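Local coordinates for bacterioferritin comigratory protein (Xylella fastidiosa, PDB 3IXR), which probably reduces hydrogen peroxide and organic hydroperoxides as a thiol-dependent peroxiredoxin of the PrxQ (bacterioferritin comigratory protein) type, at residues Asp48-Trp53 and Pro149-Val154; Leu89-Asp94 and Pro111-Ser116. The protein carries 1 engineered substitution. All coordinates share one frame; numbering follows the deposited sequence. Where two conformers were deposited one is given.

Contact 1 of 2, residues Asp48-Trp53 and Pro149-Val154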
loop_
_atom_site.group_PDB
_atom_site.type_symbol
_atom_site.label_atom_id
_atom_site.label_comp_id
_atom_site.label_asym_id
_atom_site.label_seq_id
_atom_site.Cartn_x
_atom_site.Cartn_y
_atom_site.Cartn_z
ATOM N N ASP A 48 -11.401 -9.082 0.429
ATOM C CA ASP A 48 -12.264 -8.441 -0.577
ATOM C C ASP A 48 -11.589 -8.343 -1.910
ATOM O O ASP A 48 -12.217 -8.101 -2.916
ATOM C CB ASP A 48 -12.688 -7.040 -0.129
ATOM C CG ASP A 48 -13.627 -7.108 1.032
ATOM O OD1 ASP A 48 -14.358 -8.123 1.086
ATOM O OD2 ASP A 48 -13.582 -6.224 1.910
ATOM N N TYR A 49 -10.285 -8.559 -1.954
ATOM C CA TYR A 49 -9.614 -8.411 -3.230
ATOM C C TYR A 49 -9.310 -9.722 -3.916
ATOM O O TYR A 49 -8.497 -9.788 -4.903
ATOM C CB TYR A 49 -8.348 -7.528 -3.070
ATOM C CG TYR A 49 -8.665 -6.143 -2.545
ATOM C CD1 TYR A 49 -8.641 -5.886 -1.182
ATOM C CD2 TYR A 49 -8.972 -5.115 -3.414
ATOM C CE1 TYR A 49 -8.955 -4.655 -0.700
ATOM C CE2 TYR A 49 -9.292 -3.853 -2.933
ATOM C CZ TYR A 49 -9.264 -3.644 -1.579
ATOM O OH TYR A 49 -9.547 -2.395 -1.083
ATOM N N THR A 50 -9.967 -10.790 -3.453
ATOM C CA THR A 50 -9.854 -12.055 -4.141
ATOM C C THR A 50 -10.122 -11.900 -5.643
ATOM O O THR A 50 -10.984 -11.127 -6.077
ATOM C CB THR A 50 -10.856 -13.097 -3.616
ATOM O OG1 THR A 50 -10.781 -14.241 -4.472
ATOM C CG2 THR A 50 -12.259 -12.551 -3.657
ATOM N N ASN A 51 -9.383 -12.654 -6.434
ATOM C CA ASN A 51 -9.604 -12.660 -7.915
ATOM C C ASN A 51 -9.255 -11.349 -8.607
ATOM O O ASN A 51 -9.547 -11.176 -9.798
ATOM C CB ASN A 51 -11.044 -13.062 -8.364
ATOM C CG ASN A 51 -11.467 -14.373 -7.782
ATOM O OD1 ASN A 51 -10.722 -15.351 -7.864
ATOM N ND2 ASN A 51 -12.638 -14.399 -7.125
ATOM N N GLN A 52 -8.590 -10.449 -7.882
ATOM C CA GLN A 52 -8.093 -9.233 -8.520
ATOM C C GLN A 52 -6.613 -9.059 -8.036
ATOM O O GLN A 52 -6.209 -9.695 -7.064
ATOM C CB GLN A 52 -8.942 -8.033 -8.080
ATOM C CG GLN A 52 -10.416 -8.197 -8.244
ATOM C CD GLN A 52 -11.169 -7.185 -7.383
ATOM O OE1 GLN A 52 -10.672 -6.083 -7.163
ATOM N NE2 GLN A 52 -12.380 -7.550 -6.907
ATOM N N TRP A 53 -5.823 -8.205 -8.724
ATOM C CA TRP A 53 -4.480 -7.815 -8.239
ATOM C C TRP A 53 -4.651 -6.625 -7.316
ATOM O O TRP A 53 -5.463 -5.699 -7.594
ATOM C CB TRP A 53 -3.672 -7.322 -9.412
ATOM C CG TRP A 53 -3.314 -8.468 -10.342
ATOM C CD1 TRP A 53 -4.089 -8.924 -11.387
ATOM C CD2 TRP A 53 -2.136 -9.309 -10.315
ATOM N NE1 TRP A 53 -3.462 -10.028 -12.009
ATOM C CE2 TRP A 53 -2.249 -10.233 -11.407
ATOM C CE3 TRP A 53 -0.986 -9.358 -9.508
ATOM C CZ2 TRP A 53 -1.284 -11.213 -11.663
ATOM C CZ3 TRP A 53 -0.014 -10.308 -9.788
ATOM C CH2 TRP A 53 -0.169 -11.218 -10.884
ATOM N N PRO A 149 -4.214 -12.644 -7.374
ATOM C CA PRO A 149 -5.666 -12.886 -7.218
ATOM C C PRO A 149 -5.909 -14.022 -6.215
ATOM O O PRO A 149 -7.040 -14.153 -5.695
ATOM C CB PRO A 149 -6.128 -13.197 -8.648
ATOM C CG PRO A 149 -4.897 -13.582 -9.438
ATOM C CD PRO A 149 -3.738 -12.814 -8.754
ATOM N N THR A 150 -4.898 -14.843 -5.950
ATOM C CA THR A 150 -5.003 -15.913 -4.901
ATOM C C THR A 150 -4.181 -15.566 -3.633
ATOM O O THR A 150 -3.815 -16.430 -2.829
ATOM C CB THR A 150 -4.628 -17.289 -5.470
ATOM O OG1 THR A 150 -3.215 -17.291 -5.764
ATOM C CG2 THR A 150 -5.504 -17.551 -6.717
ATOM N N HIS A 151 -3.875 -14.260 -3.458
ATOM C CA HIS A 151 -3.356 -13.776 -2.192
ATOM C C HIS A 151 -1.913 -14.088 -1.951
ATOM O O HIS A 151 -1.398 -14.150 -0.815
ATOM C CB HIS A 151 -4.234 -14.237 -0.987
ATOM C CG HIS A 151 -5.663 -13.869 -1.145
ATOM N ND1 HIS A 151 -6.682 -14.802 -1.192
ATOM C CD2 HIS A 151 -6.240 -12.662 -1.346
ATOM C CE1 HIS A 151 -7.833 -14.175 -1.381
ATOM N NE2 HIS A 151 -7.596 -12.883 -1.489
ATOM N N ARG A 152 -1.184 -14.357 -3.064
ATOM C CA ARG A 152 0.261 -14.495 -2.910
ATOM C C ARG A 152 1.002 -13.215 -3.219
ATOM O O ARG A 152 0.545 -12.444 -4.063
ATOM C CB ARG A 152 0.820 -15.626 -3.825
ATOM C CG ARG A 152 0.301 -16.978 -3.268
ATOM C CD ARG A 152 1.153 -18.064 -3.865
ATOM N NE ARG A 152 0.827 -18.146 -5.277
ATOM C CZ ARG A 152 -0.206 -18.844 -5.752
ATOM N NH1 ARG A 152 -1.055 -19.475 -4.922
ATOM N NH2 ARG A 152 -0.430 -18.858 -7.064
ATOM N N ILE A 153 2.136 -13.061 -2.569
ATOM C CA ILE A 153 3.043 -11.863 -2.825
ATOM C C ILE A 153 3.708 -12.178 -4.185
ATOM O O ILE A 153 4.413 -13.184 -4.333
ATOM C CB ILE A 153 4.128 -11.742 -1.778
ATOM C CG1 ILE A 153 3.550 -11.512 -0.344
ATOM C CG2 ILE A 153 5.019 -10.566 -2.149
ATOM C CD1 ILE A 153 2.457 -10.352 -0.279
ATOM N N VAL A 154 3.497 -11.326 -5.164
ATOM C CA VAL A 154 4.094 -11.539 -6.547
ATOM C C VAL A 154 5.332 -10.658 -6.695
ATOM O O VAL A 154 6.290 -11.067 -7.310
ATOM C CB VAL A 154 3.048 -11.325 -7.639
ATOM C CG1 VAL A 154 3.613 -11.375 -9.104
ATOM C CG2 VAL A 154 1.964 -12.377 -7.478
HETATM O O HOH W 1 -8.494 -16.529 -4.179
#
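Thr50 faces both Pro149 and His151 across this surface contact, from within a type II beta turn that runs from Tyr49 to Gln52. Its backbone and CB lie beside the His151 side chain. In one of two conformers its hydroxyl can reach a water 3.2 Å from OG1, and that water also donates to Pro149 O, which lies too far from Thr50 OG1 for a direct bond. Asn51 supplies the direct link: its N lies 2.9 Å from Pro149 O in a nearly straight hydrogen bond (164°). With its positive phi, Asn51 suits the third position of such a turn. Next, Gln52 O receives a CA-H...O contact from Pro149 CA, 3.2 Å away. Trp53 then lays one face of its indole against the proline ring, Pro149 CD standing 4.1 Å from the centroid of the six-membered ring in a CH-pi contact. Beyond the proline, CZ3 of Trp53 meets both methyls of Val154, the closer being CG2 at 3.7 Å. Leu173 of helix 165-177 and Leu146 also touch the indole. Proline's polarised ring C-H groups suit the electron-rich indole, while Pro149 O takes the Asn51 amide and a water, so Pro149 joins the segments twice, through a carbonyl hydrogen bond and through the packing of its ring.

Contact 2 of 2, residues Leu89-Asp94 and Pro111-Ser116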
loop_
_atom_site.group_PDB
_atom_site.type_symbol
_atom_site.label_atom_id
_atom_site.label_comp_id
_atom_site.label_asym_id
_atom_site.label_seq_id
_atom_site.Cartn_x
_atom_site.Cartn_y
_atom_site.Cartn_z
ATOM N N LEU A 89 -4.139 0.428 -2.919
ATOM C CA LEU A 89 -4.487 0.900 -1.571
ATOM C C LEU A 89 -3.211 1.421 -0.956
ATOM O O LEU A 89 -2.184 0.698 -0.896
ATOM C CB LEU A 89 -4.901 -0.320 -0.718
ATOM C CG LEU A 89 -6.319 -0.800 -0.636
ATOM C CD1 LEU A 89 -6.249 -1.848 0.539
ATOM C CD2 LEU A 89 -7.276 0.355 -0.236
ATOM N N GLY A 90 -3.237 2.666 -0.431
ATOM C CA GLY A 90 -2.085 3.153 0.305
ATOM C C GLY A 90 -2.316 2.874 1.821
ATOM O O GLY A 90 -3.487 2.737 2.265
ATOM N N VAL A 91 -1.251 2.831 2.546
ATOM C CA VAL A 91 -1.234 2.534 4.021
ATOM C C VAL A 91 -0.258 3.357 4.820
ATOM O O VAL A 91 0.954 3.453 4.481
ATOM C CB VAL A 91 -0.854 1.049 4.243
ATOM C CG1 VAL A 91 -1.119 0.675 5.752
ATOM C CG2 VAL A 91 -1.634 0.088 3.328
ATOM N N SER A 92 -0.729 3.988 5.930
ATOM C CA SER A 92 0.196 4.494 6.995
ATOM C C SER A 92 -0.561 4.338 8.287
ATOM O O SER A 92 -1.658 3.873 8.226
ATOM C CB SER A 92 0.511 5.972 6.757
ATOM O OG SER A 92 -0.574 6.809 7.122
ATOM N N ARG A 93 0.078 4.682 9.389
ATOM C CA ARG A 93 -0.610 4.486 10.683
ATOM C C ARG A 93 -1.397 5.775 11.040
ATOM O O ARG A 93 -1.963 5.878 12.155
ATOM C CB ARG A 93 0.415 4.227 11.721
ATOM C CG ARG A 93 1.177 2.955 11.518
ATOM C CD ARG A 93 2.541 3.740 11.099
ATOM N NE ARG A 93 3.348 3.537 12.264
ATOM C CZ ARG A 93 4.402 4.096 12.851
ATOM N NH1 ARG A 93 5.208 5.074 12.421
ATOM N NH2 ARG A 93 4.701 3.470 14.000
ATOM N N ASP A 94 -1.514 6.737 10.159
ATOM C CA ASP A 94 -2.273 7.975 10.497
ATOM C C ASP A 94 -3.745 7.672 10.590
ATOM O O ASP A 94 -4.260 6.678 10.136
ATOM C CB ASP A 94 -2.079 9.027 9.356
ATOM C CG ASP A 94 -0.657 9.493 9.296
ATOM O OD1 ASP A 94 -0.199 10.151 10.256
ATOM O OD2 ASP A 94 0.060 9.132 8.285
ATOM N N PRO A 111 -8.436 4.509 -2.011
ATOM C CA PRO A 111 -8.486 4.649 -0.574
ATOM C C PRO A 111 -7.168 4.562 0.145
ATOM O O PRO A 111 -6.252 3.935 -0.398
ATOM C CB PRO A 111 -9.316 3.380 -0.146
ATOM C CG PRO A 111 -9.949 2.871 -1.361
ATOM C CD PRO A 111 -8.935 3.180 -2.439
ATOM N N LEU A 112 -7.078 5.058 1.374
ATOM C CA LEU A 112 -5.916 4.938 2.254
ATOM C C LEU A 112 -6.345 4.136 3.491
ATOM O O LEU A 112 -7.361 4.536 4.133
ATOM C CB LEU A 112 -5.352 6.307 2.765
ATOM C CG LEU A 112 -4.971 7.252 1.591
ATOM C CD1 LEU A 112 -4.582 8.687 2.110
ATOM C CD2 LEU A 112 -3.838 6.600 0.681
ATOM N N VAL A 113 -5.586 3.075 3.830
ATOM C CA VAL A 113 -5.841 2.398 5.102
ATOM C C VAL A 113 -5.280 3.136 6.268
ATOM O O VAL A 113 -4.069 3.516 6.283
ATOM C CB VAL A 113 -5.099 1.061 5.080
ATOM C CG1 VAL A 113 -5.383 0.218 6.390
ATOM C CG2 VAL A 113 -5.622 0.351 3.937
ATOM N N SER A 114 -6.121 3.377 7.299
ATOM C CA SER A 114 -5.604 3.911 8.566
ATOM C C SER A 114 -5.229 2.715 9.401
ATOM O O SER A 114 -6.148 2.048 10.003
ATOM C CB SER A 114 -6.744 4.688 9.252
ATOM O OG SER A 114 -6.342 5.084 10.546
ATOM N N ASP A 115 -3.937 2.415 9.424
ATOM C CA ASP A 115 -3.396 1.216 10.107
ATOM C C ASP A 115 -3.009 1.600 11.498
ATOM O O ASP A 115 -1.844 1.552 11.910
ATOM C CB ASP A 115 -2.264 0.577 9.271
ATOM C CG ASP A 115 -1.799 -0.750 9.801
ATOM O OD1 ASP A 115 -0.583 -0.972 9.871
ATOM O OD2 ASP A 115 -2.704 -1.541 10.118
ATOM N N SER A 116 -3.965 2.114 12.261
ATOM C CA SER A 116 -3.570 2.810 13.480
ATOM C C SER A 116 -3.173 1.854 14.597
ATOM O O SER A 116 -2.649 2.317 15.627
ATOM C CB SER A 116 -4.693 3.664 14.024
ATOM O OG SER A 116 -5.906 2.891 14.122
#
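Gly90, in register with Leu112, is hydrogen-bonded to the residues before and after it, Pro111 and Val113. Its N donates to Pro111 O at 3.3 Å, and its O accepts from Val113 N. Ser92 repeats the pattern, weakly from its N to Val113 O, then firmly through its O, 3.0 Å from Asp115 N. Ser114, the last residue of its strand, adds a side-chain bond to Asp94, beyond the end of the other strand: a chi1 of 173° swings OG away from its own N, and it donates to Asp94 O at 2.7 Å.

On one face Val91 and Val113 lie side by side, Val91 CG2 4.0 Å from Val113 CB; such beta-branched residues suit an extended strand in the core. Leu89 CD2 rests on Pro111 CB at 3.6 Å. On the other face Leu112 CD2 lies over Gly90 CA, where the lack of a side chain makes room for it.

Farther out, Ser92 OG accepts from Asp94 N in an ST turn and donates to Asp94 OD2, which also takes the N-H of Asp62. His99 of helix 96-106 bonds Val113 O, while the carboxylate of Asp115 accepts from the N-H groups of Leu120 and Cys121. Parallel strands 86-92 and 112-114 joined through helix 96-106 make a beta-alpha-beta crossover within the sheet of a peroxiredoxin, a family with a thioredoxin-like fold.

In the fold
The centres of the two contacts lie about 19 Å apart, and both reach the same mixed sheet. Along the chain, 89-94 and 111-116 fall between 48-53 and 149-154, so the buried crossover of contact 2 lies within the long span that contact 1 brings together at the surface. Strand 53-58 connects them: it begins at Trp53 and pairs in parallel with strand 86-92, and antiparallel with strand 137-147, which in turn pairs with 153-157. Direct packing also joins them, Tyr49 OH lying 3.6 Å from Leu89 CG. Contact 1 brings together distant parts of the AhpC/TSA family region, while contact 2 pairs neighbouring strands in the middle of it.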